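Local coordinates for protein (thiaminase I) (Bacillus subtilis, PDB 3THI) that degrades thiamin as a transferase, probably by passing its pyrimidine portion to a nucleophilic acceptor, at residues Q120-N123 with I124-Y128. Numbering follows the deposited sequence.
Sequences QVDN and IYELY
N123 and E126 close a capping box at the start of helix 124-131, N123 OD1 accepting from E126 N, and E126 OE1 reaching back to the backbone N-H groups of D122 and N123. From N123, the N-cap, OD1 accepts from E126 N at 3.0 Å, with the donor standing 43° out of the amide's carbonyl plane. The same oxygen takes a second, weak bond from Y125 N, at an N-H...O angle of 122°. CG lies between the backbone N and the carbonyl carbon (chi1 61°), a setting that swings OD1 over the first turn.

E126 returns the exchange weakly to N123 N, and more firmly to D122 N, one residue before the cap. Its extended chain carries OE1 to D122 N at 2.6 Å, met nearly along the C-O axis. The two side chains cross at roughly a right angle, N123 ND2 lying 3.3 Å from E126 CD without bonding to the carboxylate. Shortening E126 to an alanine is likely to leave D122 N without this acceptor and the capping box without its return bond.

D122 OD2 approaches E126 OE1, a like-charge proximity likely eased by K248, which forms a salt bridge with D122 OD1. On another side of the turn, L127 also packs on A227 and I229 of strand 227-231, and V121 CG1 rests 3.7 Å from L127 CB.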
loop_
_atom_site.group_PDB
_atom_site.type_symbol
_atom_site.label_atom_id
_atom_site.label_comp_id
_atom_site.label_asym_id
_atom_site.label_seq_id
_atom_site.Cartn_x
_atom_site.Cartn_y
_atom_site.Cartn_z
ATOM N N GLN A 120 1.583 -1.403 -23.802
ATOM C CA GLN A 120 2.397 -2.598 -23.997
ATOM C C GLN A 120 3.641 -2.646 -23.114
ATOM O O GLN A 120 4.381 -3.626 -23.137
ATOM C CB GLN A 120 2.780 -2.743 -25.476
ATOM C CG GLN A 120 3.607 -1.593 -26.040
ATOM C CD GLN A 120 3.755 -1.672 -27.552
ATOM O OE1 GLN A 120 2.784 -1.915 -28.265
ATOM N NE2 GLN A 120 4.974 -1.466 -28.045
ATOM N N VAL A 121 3.857 -1.584 -22.339
ATOM C CA VAL A 121 4.996 -1.465 -21.430
ATOM C C VAL A 121 4.811 -2.361 -20.209
ATOM O O VAL A 121 3.817 -2.245 -19.490
ATOM C CB VAL A 121 5.187 0.000 -20.964
ATOM C CG1 VAL A 121 6.254 0.086 -19.887
ATOM C CG2 VAL A 121 5.565 0.876 -22.137
ATOM N N ASP A 122 5.780 -3.245 -19.977
ATOM C CA ASP A 122 5.725 -4.175 -18.851
ATOM C C ASP A 122 6.718 -3.876 -17.737
ATOM O O ASP A 122 6.542 -4.347 -16.613
ATOM C CB ASP A 122 5.927 -5.613 -19.332
ATOM C CG ASP A 122 4.862 -6.058 -20.313
ATOM O OD1 ASP A 122 3.663 -5.786 -20.064
ATOM O OD2 ASP A 122 5.228 -6.680 -21.334
ATOM N N ASN A 123 7.784 -3.143 -18.057
ATOM C CA ASN A 123 8.791 -2.779 -17.059
ATOM C C ASN A 123 9.265 -1.347 -17.250
ATOM O O ASN A 123 8.916 -0.704 -18.251
ATOM C CB ASN A 123 9.962 -3.771 -17.047
ATOM C CG ASN A 123 10.695 -3.838 -18.363
ATOM O OD1 ASN A 123 11.462 -2.946 -18.696
ATOM N ND2 ASN A 123 10.476 -4.910 -19.111
ATOM N N ILE A 124 10.056 -0.850 -16.295
ATOM C CA ILE A 124 10.542 0.534 -16.337
ATOM C C ILE A 124 11.506 0.863 -17.483
ATOM O O ILE A 124 11.536 1.998 -17.960
ATOM C CB ILE A 124 11.150 0.985 -14.970
ATOM C CG1 ILE A 124 12.337 0.096 -14.587
ATOM C CG2 ILE A 124 10.070 0.971 -13.883
ATOM C CD1 ILE A 124 13.149 0.615 -13.423
ATOM N N TYR A 125 12.271 -0.130 -17.932
ATOM C CA TYR A 125 13.204 0.066 -19.036
ATOM C C TYR A 125 12.443 0.181 -20.350
ATOM O O TYR A 125 12.838 0.930 -21.240
ATOM C CB TYR A 125 14.245 -1.053 -19.072
ATOM C CG TYR A 125 15.134 -1.048 -17.842
ATOM C CD1 TYR A 125 16.197 -0.147 -17.733
ATOM C CD2 TYR A 125 14.877 -1.903 -16.762
ATOM C CE1 TYR A 125 16.979 -0.087 -16.577
ATOM C CE2 TYR A 125 15.660 -1.850 -15.600
ATOM C CZ TYR A 125 16.709 -0.934 -15.517
ATOM O OH TYR A 125 17.481 -0.850 -14.375
ATOM N N GLU A 126 11.340 -0.544 -20.463
ATOM C CA GLU A 126 10.500 -0.459 -21.656
ATOM C C GLU A 126 9.771 0.887 -21.601
ATOM O O GLU A 126 9.489 1.495 -22.638
ATOM C CB GLU A 126 9.481 -1.600 -21.691
ATOM C CG GLU A 126 10.046 -2.956 -22.102
ATOM C CD GLU A 126 9.024 -4.075 -21.959
ATOM O OE1 GLU A 126 7.939 -3.814 -21.402
ATOM O OE2 GLU A 126 9.302 -5.218 -22.388
ATOM N N LEU A 127 9.496 1.359 -20.382
ATOM C CA LEU A 127 8.827 2.641 -20.175
ATOM C C LEU A 127 9.770 3.755 -20.631
ATOM O O LEU A 127 9.348 4.704 -21.282
ATOM C CB LEU A 127 8.496 2.841 -18.690
ATOM C CG LEU A 127 7.222 3.581 -18.254
ATOM C CD1 LEU A 127 7.464 4.219 -16.884
ATOM C CD2 LEU A 127 6.785 4.626 -19.267
ATOM N N TYR A 128 11.047 3.630 -20.277
ATOM C CA TYR A 128 12.049 4.618 -20.656
ATOM C C TYR A 128 12.204 4.749 -22.173
ATOM O O TYR A 128 12.403 5.853 -22.686
ATOM C CB TYR A 128 13.407 4.294 -20.029
ATOM C CG TYR A 128 14.467 5.305 -20.400
ATOM C CD1 TYR A 128 14.536 6.538 -19.754
ATOM C CD2 TYR A 128 15.362 5.052 -21.432
ATOM C CE1 TYR A 128 15.468 7.498 -20.130
ATOM C CE2 TYR A 128 16.298 6.007 -21.820
ATOM C CZ TYR A 128 16.345 7.230 -21.168
ATOM O OH TYR A 128 17.245 8.192 -21.576
#